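Local atomic coordinates of Xaa-Pro dipeptidase (Lactobacillus brevis, PDB entry 3I7M), a protein that probably acts as a manganese-dependent metallo-aminopeptidase of the M24B family, represented here by its creatinase/prolidase-type N-terminal domain. Residues Gln10-Gln15 / Ser19-Ser24; Lys27-Glu30 / Gly34-Ser37; Val47-Gln52 / Asp90-Arg95; Ile56-Pro59 / Val65-Glu68. One frame throughout, in Å; residues are numbered along the deposited sequence.

Contacts 1 and 4 each pack a helix on the one mixed sheet of this domain, and both are buried. Contact 3 packs a helix end on the turn after one of the strands. Contact 1 places a hydroxyl pair between helix 5-15 and strand 20-23, while contact 4 is wholly aliphatic, with isoleucine and alanine methyls meeting between strand 55-59 and helix 63-67. Contact 3 is mixed: its phenylalanine and valine are buried, and its glutamine and arginine lie nearer the surface with a water. Contact 2 is partly exposed and closes helix 26-33 with a carboxylate and two waters. Contacts 1 and 3 involve neighbouring strands, 20-23 and 45-48 respectively. Contacts 2 and 4 touch through Phe-35 and Ile-66.

Contact 1 (Gln10-Gln15 / Ser19-Ser24)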
loop_
_atom_site.group_PDB
_atom_site.type_symbol
_atom_site.label_atom_id
_atom_site.label_comp_id
_atom_site.label_asym_id
_atom_site.label_seq_id
_atom_site.Cartn_x
_atom_site.Cartn_y
_atom_site.Cartn_z
ATOM N N GLN A 10 -3.641 -3.718 10.403
ATOM C CA GLN A 10 -3.702 -2.439 11.070
ATOM C C GLN A 10 -3.118 -2.529 12.465
ATOM O O GLN A 10 -2.359 -1.662 12.894
ATOM C CB GLN A 10 -5.160 -1.962 11.099
ATOM C CG GLN A 10 -5.338 -0.756 11.941
ATOM C CD GLN A 10 -6.735 -0.216 11.762
ATOM O OE1 GLN A 10 -7.694 -0.760 12.317
ATOM N NE2 GLN A 10 -6.871 0.812 10.928
ATOM N N GLN A 11 -3.453 -3.611 13.157
ATOM C CA GLN A 11 -2.965 -3.791 14.515
ATOM C C GLN A 11 -1.433 -3.900 14.556
ATOM O O GLN A 11 -0.739 -3.316 15.405
ATOM C CB GLN A 11 -3.636 -5.027 15.148
ATOM C CG GLN A 11 -3.207 -5.306 16.563
ATOM C CD GLN A 11 -3.686 -6.654 17.051
ATOM O OE1 GLN A 11 -2.965 -7.664 16.963
ATOM N NE2 GLN A 11 -4.904 -6.685 17.578
ATOM N N TRP A 12 -0.904 -4.668 13.613
ATOM C CA TRP A 12 0.542 -4.874 13.483
ATOM C C TRP A 12 1.216 -3.529 13.254
ATOM O O TRP A 12 2.235 -3.221 13.847
ATOM C CB TRP A 12 0.853 -5.885 12.349
ATOM C CG TRP A 12 2.298 -6.183 12.164
ATOM C CD1 TRP A 12 2.995 -7.228 12.665
ATOM C CD2 TRP A 12 3.279 -5.389 11.413
ATOM N NE1 TRP A 12 4.311 -7.171 12.255
ATOM C CE2 TRP A 12 4.510 -6.041 11.509
ATOM C CE3 TRP A 12 3.193 -4.231 10.633
ATOM C CZ2 TRP A 12 5.664 -5.552 10.898
ATOM C CZ3 TRP A 12 4.321 -3.729 10.074
ATOM C CH2 TRP A 12 5.565 -4.375 10.212
ATOM N N THR A 13 0.607 -2.757 12.350
ATOM C CA THR A 13 1.127 -1.426 12.011
ATOM C C THR A 13 1.205 -0.542 13.287
ATOM O O THR A 13 2.191 0.086 13.559
ATOM C CB THR A 13 0.241 -0.814 10.966
ATOM O OG1 THR A 13 0.193 -1.709 9.823
ATOM C CG2 THR A 13 0.740 0.525 10.504
ATOM N N ALA A 14 0.124 -0.515 14.043
ATOM C CA ALA A 14 0.099 0.258 15.295
ATOM C C ALA A 14 1.078 -0.250 16.338
ATOM O O ALA A 14 1.838 0.527 16.945
ATOM C CB ALA A 14 -1.378 0.246 15.824
ATOM N N GLN A 15 1.170 -1.562 16.482
ATOM C CA GLN A 15 2.118 -2.161 17.402
ATOM C C GLN A 15 3.580 -1.899 17.088
ATOM O O GLN A 15 4.409 -1.874 17.984
ATOM C CB GLN A 15 1.880 -3.673 17.479
ATOM C CG GLN A 15 0.564 -4.026 18.141
ATOM C CD GLN A 15 0.254 -5.514 18.026
ATOM O OE1 GLN A 15 1.012 -6.273 17.397
ATOM N NE2 GLN A 15 -0.857 -5.938 18.604
ATOM N N SER A 19 3.593 4.708 10.802
ATOM C CA SER A 19 2.614 5.593 10.285
ATOM C C SER A 19 1.682 4.965 9.264
ATOM O O SER A 19 0.524 5.407 9.077
ATOM C CB SER A 19 3.255 6.804 9.614
ATOM O OG SER A 19 4.045 7.572 10.544
HETATM N N MSE A 20 2.236 4.007 8.539
HETATM C CA MSE A 20 1.452 3.300 7.519
HETATM C C MSE A 20 2.253 2.096 7.105
HETATM O O MSE A 20 3.460 2.002 7.318
HETATM C CB MSE A 20 1.097 4.122 6.327
HETATM C CG MSE A 20 2.320 4.568 5.591
HETATM SE SE MSE A 20 1.894 5.836 4.203
HETATM C CE MSE A 20 3.481 5.838 3.304
ATOM N N THR A 21 1.530 1.148 6.505
ATOM C CA THR A 21 2.091 -0.017 5.835
ATOM C C THR A 21 1.746 0.075 4.357
ATOM O O THR A 21 0.557 0.246 4.032
ATOM C CB THR A 21 1.545 -1.244 6.479
ATOM O OG1 THR A 21 2.131 -1.357 7.791
ATOM C CG2 THR A 21 1.906 -2.481 5.703
ATOM N N TYR A 22 2.749 -0.097 3.498
ATOM C CA TYR A 22 2.570 -0.033 2.035
ATOM C C TYR A 22 2.755 -1.428 1.520
ATOM O O TYR A 22 3.893 -1.951 1.550
ATOM C CB TYR A 22 3.598 0.945 1.478
ATOM C CG TYR A 22 3.518 1.069 -0.026
ATOM C CD1 TYR A 22 2.718 2.048 -0.595
ATOM C CD2 TYR A 22 4.330 0.341 -0.839
ATOM C CE1 TYR A 22 2.623 2.142 -1.977
ATOM C CE2 TYR A 22 4.240 0.444 -2.260
ATOM C CZ TYR A 22 3.413 1.384 -2.757
ATOM O OH TYR A 22 3.292 1.475 -4.155
ATOM N N LEU A 23 1.685 -2.088 1.060
ATOM C CA LEU A 23 1.716 -3.472 0.523
ATOM C C LEU A 23 1.761 -3.399 -1.002
ATOM O O LEU A 23 0.940 -2.664 -1.619
ATOM C CB LEU A 23 0.490 -4.196 0.982
ATOM C CG LEU A 23 0.399 -4.365 2.495
ATOM C CD1 LEU A 23 -0.931 -5.079 2.789
ATOM C CD2 LEU A 23 1.583 -5.058 3.139
ATOM N N SER A 24 2.742 -4.096 -1.552
ATOM C CA SER A 24 3.012 -4.103 -3.006
ATOM C C SER A 24 3.043 -5.483 -3.614
ATOM O O SER A 24 3.149 -5.578 -4.864
ATOM C CB SER A 24 4.364 -3.405 -3.241
ATOM O OG SER A 24 5.403 -4.054 -2.492
#
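Thr-13 sets its side chain against that of Thr-21, hydroxyl to hydroxyl. The Thr-21 hydroxyl donates a hydrogen bond to OG1 of Thr-13, with the two OG1 atoms 2.8 Å apart. Thr-13 OG1 is also hydrogen-bonded to the backbone O of Ile-9, one turn earlier in the helix. Both polar atoms are therefore satisfied in a buried place. With OG1 beside the backbone N (chi1 -57°), the Thr-13 hydroxyl faces Thr-21 and can still reach Ile-9 O, while CG2 lies anti to that N. This methyl lies beside the same bond, with Thr-13 CG2 3.6 Å from Thr-21 OG1. CG2 also reaches the backbone of Met-20, a selenomethionine, 4.0 Å from its C atom. Here helix 5-15 packs on strand 20-23, an inner strand of the mixed sheet, and the chain turns back between them within a few residues. The two axes are 8.4 Å apart at their closest. Trp-12 reaches the strand from the side. The edge of its ring meets Thr-21, with CZ3 4.0 Å from OG1 and the oxygen near the ring plane. The same indole stacks with His-16 and touches Ala-103 of strand 101-104, the next strand of the sheet.

Contact 2 (Lys27-Glu30 / Gly34-Ser37)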
loop_
_atom_site.group_PDB
_atom_site.type_symbol
_atom_site.label_atom_id
_atom_site.label_comp_id
_atom_site.label_asym_id
_atom_site.label_seq_id
_atom_site.Cartn_x
_atom_site.Cartn_y
_atom_site.Cartn_z
ATOM N N LYS A 27 0.770 -11.107 -4.567
ATOM C CA LYS A 27 0.259 -12.288 -3.789
ATOM C C LYS A 27 -0.374 -11.841 -2.501
ATOM O O LYS A 27 -1.382 -12.392 -2.058
ATOM C CB LYS A 27 1.367 -13.267 -3.512
ATOM C CG LYS A 27 1.985 -13.953 -4.760
ATOM C CD LYS A 27 1.096 -15.054 -5.372
ATOM C CE LYS A 27 1.679 -15.576 -6.715
ATOM N NZ LYS A 27 0.774 -16.548 -7.473
ATOM N N THR A 28 0.191 -10.823 -1.836
ATOM C CA THR A 28 -0.417 -10.304 -0.631
ATOM C C THR A 28 -1.736 -9.611 -0.940
ATOM O O THR A 28 -2.728 -9.798 -0.232
ATOM C CB THR A 28 0.539 -9.295 0.028
ATOM O OG1 THR A 28 1.753 -9.982 0.247
ATOM C CG2 THR A 28 -0.039 -8.779 1.342
ATOM N N ILE A 29 -1.784 -8.800 -1.996
ATOM C CA ILE A 29 -3.006 -8.117 -2.366
ATOM C C ILE A 29 -4.110 -9.128 -2.730
ATOM O O ILE A 29 -5.241 -8.939 -2.287
ATOM C CB ILE A 29 -2.719 -7.041 -3.456
ATOM C CG1 ILE A 29 -1.854 -5.951 -2.811
ATOM C CG2 ILE A 29 -4.024 -6.455 -4.058
ATOM C CD1 ILE A 29 -1.317 -4.916 -3.801
ATOM N N GLU A 30 -3.716 -10.179 -3.410
ATOM C CA GLU A 30 -4.706 -11.245 -3.749
ATOM C C GLU A 30 -5.195 -11.894 -2.471
ATOM O O GLU A 30 -6.399 -12.190 -2.335
ATOM C CB GLU A 30 -4.110 -12.281 -4.683
ATOM C CG GLU A 30 -5.168 -13.304 -5.155
ATOM C CD GLU A 30 -4.676 -14.246 -6.215
ATOM O OE1 GLU A 30 -3.470 -14.257 -6.555
ATOM O OE2 GLU A 30 -5.527 -15.041 -6.694
ATOM N N GLY A 34 -8.725 -10.997 -2.957
ATOM C CA GLY A 34 -9.161 -11.816 -4.088
ATOM C C GLY A 34 -8.835 -11.308 -5.482
ATOM O O GLY A 34 -9.036 -12.041 -6.457
ATOM N N PHE A 35 -8.171 -10.129 -5.538
ATOM C CA PHE A 35 -7.795 -9.568 -6.829
ATOM C C PHE A 35 -6.470 -10.180 -7.220
ATOM O O PHE A 35 -5.450 -9.957 -6.521
ATOM C CB PHE A 35 -7.680 -8.060 -6.740
ATOM C CG PHE A 35 -7.203 -7.424 -8.014
ATOM C CD1 PHE A 35 -8.018 -7.346 -9.137
ATOM C CD2 PHE A 35 -5.895 -6.928 -8.107
ATOM C CE1 PHE A 35 -7.574 -6.773 -10.300
ATOM C CE2 PHE A 35 -5.455 -6.377 -9.269
ATOM C CZ PHE A 35 -6.291 -6.275 -10.370
ATOM N N GLY A 36 -6.472 -10.951 -8.286
ATOM C CA GLY A 36 -5.339 -11.778 -8.596
ATOM C C GLY A 36 -4.538 -11.074 -9.647
ATOM O O GLY A 36 -5.099 -10.507 -10.586
ATOM N N SER A 37 -3.214 -11.055 -9.458
ATOM C CA SER A 37 -2.344 -10.438 -10.463
ATOM C C SER A 37 -0.889 -10.898 -10.440
ATOM O O SER A 37 -0.438 -11.649 -9.589
ATOM C CB SER A 37 -2.413 -8.905 -10.359
ATOM O OG SER A 37 -1.711 -8.443 -9.215
HETATM O O HOH W 1 -1.725 -12.421 -7.320
HETATM O O HOH W 2 -8.077 -14.968 -6.165
#
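Glu-30 runs its side chain alongside the backbone of Phe-35 and Gly-36. Its CB lies 3.3 Å from the carbonyl O of Phe-35. CG follows, 3.6 Å from that same Phe-35 O. CG stands anti to the backbone N (chi1 -174°) and the chain stays extended beyond it, which carries the carboxylate over Gly-36. There CD is 3.5 Å from Gly-36 CA. At the tip, each oxygen is met by a different water. The one at OE1 accepts from Ser-37 N, and the one at OE2 donates both to it and to Gly-34 O. The contact lies at the C-terminal end of helix 26-33, where the chain folds back on its last turn. Gly-34 is the first residue to leave helical angles, with a positive phi of 80° that suits glycine. Its N still donates to Glu-30 O at 2.7 Å. The Phe-35 carbonyl O comes 3.1 Å from Glu-30 CA in a CA-H...O contact. An alanine in place of Glu-30 would probably leave both waters without their carboxylate partner and uncover Gly-36. Deeper in, Ile-29 CG2 meets the edge of the Phe-35 ring, 4.5 Å from CD2. That ring also touches Val-65 and Ile-66 of helix 63-67.

Contact 3 (Val47-Gln52 / Asp90-Arg95)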
loop_
_atom_site.group_PDB
_atom_site.type_symbol
_atom_site.label_atom_id
_atom_site.label_comp_id
_atom_site.label_asym_id
_atom_site.label_seq_id
_atom_site.Cartn_x
_atom_site.Cartn_y
_atom_site.Cartn_z
ATOM N N VAL A 47 -2.590 0.332 0.935
ATOM C CA VAL A 47 -2.022 1.137 2.013
ATOM C C VAL A 47 -2.880 1.006 3.232
ATOM O O VAL A 47 -4.082 1.197 3.181
ATOM C CB VAL A 47 -1.899 2.590 1.623
ATOM C CG1 VAL A 47 -1.363 3.446 2.789
ATOM C CG2 VAL A 47 -1.027 2.660 0.339
ATOM N N VAL A 48 -2.247 0.624 4.326
ATOM C CA VAL A 48 -2.946 0.343 5.574
ATOM C C VAL A 48 -2.396 1.310 6.666
ATOM O O VAL A 48 -1.201 1.617 6.744
ATOM C CB VAL A 48 -2.676 -1.090 6.057
ATOM C CG1 VAL A 48 -3.355 -1.443 7.455
ATOM C CG2 VAL A 48 -3.091 -2.124 5.001
ATOM N N PHE A 49 -3.319 1.854 7.482
ATOM C CA PHE A 49 -2.971 2.779 8.541
ATOM C C PHE A 49 -3.285 2.154 9.865
ATOM O O PHE A 49 -4.124 1.257 9.961
ATOM C CB PHE A 49 -3.785 4.084 8.383
ATOM C CG PHE A 49 -3.505 4.805 7.100
ATOM C CD1 PHE A 49 -2.385 5.602 6.975
ATOM C CD2 PHE A 49 -4.334 4.654 6.002
ATOM C CE1 PHE A 49 -2.073 6.276 5.795
ATOM C CE2 PHE A 49 -4.063 5.323 4.796
ATOM C CZ PHE A 49 -2.908 6.124 4.680
ATOM N N PRO A 50 -2.664 2.693 10.900
ATOM C CA PRO A 50 -2.892 2.087 12.218
ATOM C C PRO A 50 -4.236 2.425 12.821
ATOM O O PRO A 50 -4.729 1.677 13.712
ATOM C CB PRO A 50 -1.809 2.696 13.072
ATOM C CG PRO A 50 -1.364 3.945 12.416
ATOM C CD PRO A 50 -1.564 3.646 10.896
ATOM N N ASP A 51 -4.827 3.516 12.363
ATOM C CA ASP A 51 -5.982 4.081 13.050
ATOM C C ASP A 51 -7.048 4.675 12.131
ATOM O O ASP A 51 -7.918 5.460 12.566
ATOM C CB ASP A 51 -5.453 5.123 14.040
ATOM C CG ASP A 51 -4.775 6.280 13.344
ATOM O OD1 ASP A 51 -4.538 6.192 12.093
ATOM O OD2 ASP A 51 -4.418 7.247 14.080
ATOM N N GLN A 52 -7.057 4.246 10.870
ATOM C CA GLN A 52 -8.045 4.741 9.912
ATOM C C GLN A 52 -8.094 3.798 8.734
ATOM O O GLN A 52 -7.290 2.870 8.688
ATOM C CB GLN A 52 -7.735 6.184 9.509
ATOM C CG GLN A 52 -6.422 6.370 8.748
ATOM C CD GLN A 52 -6.247 7.774 8.201
ATOM O OE1 GLN A 52 -7.034 8.242 7.333
ATOM N NE2 GLN A 52 -5.271 8.456 8.692
ATOM N N ASP A 90 -0.305 12.093 -2.240
ATOM C CA ASP A 90 -1.412 13.002 -2.052
ATOM C C ASP A 90 -2.535 12.327 -1.249
ATOM O O ASP A 90 -3.124 12.935 -0.372
ATOM C CB ASP A 90 -1.955 13.487 -3.402
ATOM C CG ASP A 90 -0.958 14.344 -4.176
ATOM O OD1 ASP A 90 0.057 14.810 -3.578
ATOM O OD2 ASP A 90 -1.186 14.555 -5.393
ATOM N N GLN A 91 -2.836 11.058 -1.535
ATOM C CA GLN A 91 -3.850 10.307 -0.783
ATOM C C GLN A 91 -3.468 10.221 0.700
ATOM O O GLN A 91 -4.332 10.243 1.579
ATOM C CB GLN A 91 -4.101 8.928 -1.395
ATOM C CG GLN A 91 -4.715 9.004 -2.742
ATOM C CD GLN A 91 -6.112 9.539 -2.739
ATOM O OE1 GLN A 91 -6.860 9.267 -1.836
ATOM N NE2 GLN A 91 -6.461 10.227 -3.781
ATOM N N VAL A 92 -2.191 9.972 0.982
ATOM C CA VAL A 92 -1.702 9.884 2.355
ATOM C C VAL A 92 -1.787 11.252 3.048
ATOM O O VAL A 92 -2.289 11.355 4.181
ATOM C CB VAL A 92 -0.284 9.291 2.363
ATOM C CG1 VAL A 92 0.392 9.368 3.765
ATOM C CG2 VAL A 92 -0.258 7.831 1.862
ATOM N N LYS A 93 -1.339 12.285 2.351
ATOM C CA LYS A 93 -1.420 13.650 2.868
ATOM C C LYS A 93 -2.873 14.114 3.109
ATOM O O LYS A 93 -3.144 14.764 4.161
ATOM C CB LYS A 93 -0.567 14.584 1.969
ATOM C CG LYS A 93 0.973 14.257 2.052
ATOM C CD LYS A 93 1.783 14.912 0.936
ATOM C CE LYS A 93 3.254 14.522 0.955
ATOM N NZ LYS A 93 4.031 15.219 -0.135
ATOM N N GLN A 94 -3.822 13.696 2.273
ATOM C CA GLN A 94 -5.266 13.997 2.475
ATOM C C GLN A 94 -5.816 13.367 3.733
ATOM O O GLN A 94 -6.804 13.874 4.322
ATOM C CB GLN A 94 -6.083 13.452 1.321
ATOM C CG GLN A 94 -5.937 14.196 0.059
ATOM C CD GLN A 94 -6.680 13.531 -1.104
ATOM O OE1 GLN A 94 -7.633 12.742 -0.913
ATOM N NE2 GLN A 94 -6.260 13.862 -2.306
ATOM N N ARG A 95 -5.172 12.267 4.174
ATOM C CA ARG A 95 -5.595 11.504 5.323
ATOM C C ARG A 95 -4.837 11.970 6.571
ATOM O O ARG A 95 -4.890 11.329 7.618
ATOM C CB ARG A 95 -5.380 10.000 5.057
ATOM C CG ARG A 95 -6.431 9.492 4.137
ATOM C CD ARG A 95 -6.096 8.077 3.662
ATOM N NE ARG A 95 -7.171 7.448 2.944
ATOM C CZ ARG A 95 -7.484 7.704 1.681
ATOM N NH1 ARG A 95 -6.781 8.579 0.949
ATOM N NH2 ARG A 95 -8.468 7.017 1.099
HETATM O O HOH W 3 -8.248 6.584 5.598
#
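Gln-52 NE2 donates to the backbone O of Arg-95 at 3.1 Å. The bond is nearly straight, 175° at the hydrogen, and the acceptor lies in the plane of the Gln-52 amide. The other end of the amide turns to the arginine side chain, with Gln-52 OE1 3.3 Å from Arg-95 CB. A water bridges Gln-52 OE1 and Arg-95 NE, accepting from NE. The guanidinium is also held within its own helix end. Its NH1 donates to both the backbone O and OE1 of Gln-91, and both acceptors lie close to the guanidinium plane. These bonds fix how the group is turned. Its plane is only 7° from that of the Phe-49 ring, but the closer contact is made by a methylene, Arg-95 CD, 3.6 Å from Phe-49 CE2. Val-92 CG2 meets the ring edge, 4.2 Å from CZ. An alanine at Arg-95 would probably leave Gln-91 OE1 without this donor and open a gap beside Phe-49. The contact joins the C-terminal end of helix 84-94 to the turn after strand 45-48. Met-20 of strand 20-23 touches both Phe-49 and Val-92, and Phe-55 of strand 55-59 touches Phe-49 and Arg-95.

Contact 4 (Ile56-Pro59 / Val65-Glu68); sequences IFAP and VIKE
Strand 55-59, helix 63-67 and strand 75-78 make a beta-alpha-beta unit, and this contact packs its first strand against its helix. The two strands run parallel as neighbours in the sheet, and the helix lies over one side of them. Ile-66 is the helix residue that does the touching. Both of its ends are used. CD1, at the tip of the longer branch, presses on the methyl of Ala-58, with 3.4 Å between CD1 and CB. This is tighter than usual for two carbons, and the small alanine lets the isoleucine tip come this near the strand. The shorter branch turns to Ile-56, where Ile-66 CG2 and Ile-56 CD1 are 3.7 Å apart. Ile-56 CG2 completes the patch, 4.1 Å from Ile-66 CD1. In Ile-66 the longer branch lies beside the backbone N (chi1 -63°) and CG2 lies anti to that N. This torsion turns CG2 toward Ile-56 and sends CD1 to Ala-58, within reach of Ile-56 CG2 as well. The two isoleucines meet at a slant. Ile-56 and Ala-58 alternate with Phe-57, which points away from the helix. Its ring touches Met-87 and Ile-88 of helix 84-94, so strand 55-59 is packed by helices from both sides. Ile-56 also touches Trp-71, and Ile-56 and Ile-66 both touch Val-75 of strand 75-78.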
loop_
_atom_site.group_PDB
_atom_site.type_symbol
_atom_site.label_atom_id
_atom_site.label_comp_id
_atom_site.label_asym_id
_atom_site.label_seq_id
_atom_site.Cartn_x
_atom_site.Cartn_y
_atom_site.Cartn_z
ATOM N N ILE A 56 -6.747 1.206 -1.732
ATOM C CA ILE A 56 -5.989 0.589 -2.809
ATOM C C ILE A 56 -5.690 1.656 -3.859
ATOM O O ILE A 56 -6.534 2.529 -4.152
ATOM C CB ILE A 56 -6.720 -0.595 -3.427
ATOM C CG1 ILE A 56 -6.726 -1.697 -2.416
ATOM C CG2 ILE A 56 -6.099 -1.064 -4.738
ATOM C CD1 ILE A 56 -7.565 -2.902 -2.857
ATOM N N PHE A 57 -4.499 1.591 -4.456
ATOM C CA PHE A 57 -4.083 2.471 -5.545
ATOM C C PHE A 57 -3.704 1.588 -6.717
ATOM O O PHE A 57 -2.997 0.582 -6.553
ATOM C CB PHE A 57 -2.885 3.315 -5.125
ATOM C CG PHE A 57 -2.520 4.332 -6.102
ATOM C CD1 PHE A 57 -3.097 5.605 -6.063
ATOM C CD2 PHE A 57 -1.582 4.081 -7.105
ATOM C CE1 PHE A 57 -2.763 6.574 -7.031
ATOM C CE2 PHE A 57 -1.289 5.092 -8.039
ATOM C CZ PHE A 57 -1.901 6.293 -7.952
ATOM N N ALA A 58 -4.246 1.850 -7.919
ATOM C CA ALA A 58 -4.115 0.968 -9.026
ATOM C C ALA A 58 -4.157 1.684 -10.331
ATOM O O ALA A 58 -4.674 2.788 -10.395
ATOM C CB ALA A 58 -5.230 -0.081 -9.018
ATOM N N PRO A 59 -3.720 1.048 -11.427
ATOM C CA PRO A 59 -3.988 1.612 -12.756
ATOM C C PRO A 59 -5.482 1.750 -12.967
ATOM O O PRO A 59 -6.260 0.916 -12.539
ATOM C CB PRO A 59 -3.329 0.633 -13.699
ATOM C CG PRO A 59 -2.317 -0.201 -12.783
ATOM C CD PRO A 59 -2.986 -0.243 -11.489
ATOM N N VAL A 65 -12.354 -4.153 -11.743
ATOM C CA VAL A 65 -12.259 -5.503 -11.250
ATOM C C VAL A 65 -11.858 -5.510 -9.766
ATOM O O VAL A 65 -12.358 -6.350 -8.996
ATOM C CB VAL A 65 -11.336 -6.315 -12.153
ATOM C CG1 VAL A 65 -11.068 -7.703 -11.521
ATOM C CG2 VAL A 65 -11.945 -6.495 -13.527
ATOM N N ILE A 66 -11.047 -4.557 -9.317
ATOM C CA ILE A 66 -10.765 -4.411 -7.847
ATOM C C ILE A 66 -12.043 -4.107 -7.036
ATOM O O ILE A 66 -12.313 -4.687 -5.970
ATOM C CB ILE A 66 -9.667 -3.352 -7.564
ATOM C CG1 ILE A 66 -8.343 -3.813 -8.194
ATOM C CG2 ILE A 66 -9.525 -3.104 -6.030
ATOM C CD1 ILE A 66 -7.322 -2.720 -8.323
ATOM N N LYS A 67 -12.841 -3.140 -7.496
ATOM C CA LYS A 67 -14.071 -2.867 -6.762
ATOM C C LYS A 67 -15.067 -4.045 -6.787
ATOM O O LYS A 67 -15.827 -4.266 -5.840
ATOM C CB LYS A 67 -14.736 -1.586 -7.281
ATOM C CG LYS A 67 -14.012 -0.326 -6.905
ATOM C CD LYS A 67 -14.823 0.901 -7.249
ATOM C CE LYS A 67 -14.085 2.178 -6.843
ATOM N NZ LYS A 67 -14.907 3.384 -7.299
ATOM N N GLU A 68 -15.060 -4.839 -7.858
ATOM C CA GLU A 68 -15.924 -6.002 -7.954
ATOM C C GLU A 68 -15.586 -7.113 -6.988
ATOM O O GLU A 68 -16.306 -8.115 -6.951
ATOM C CB GLU A 68 -15.932 -6.513 -9.394
ATOM C CG GLU A 68 -16.787 -5.619 -10.281
ATOM C CD GLU A 68 -16.589 -5.861 -11.785
ATOM O OE1 GLU A 68 -15.672 -6.632 -12.157
ATOM O OE2 GLU A 68 -17.340 -5.252 -12.579
#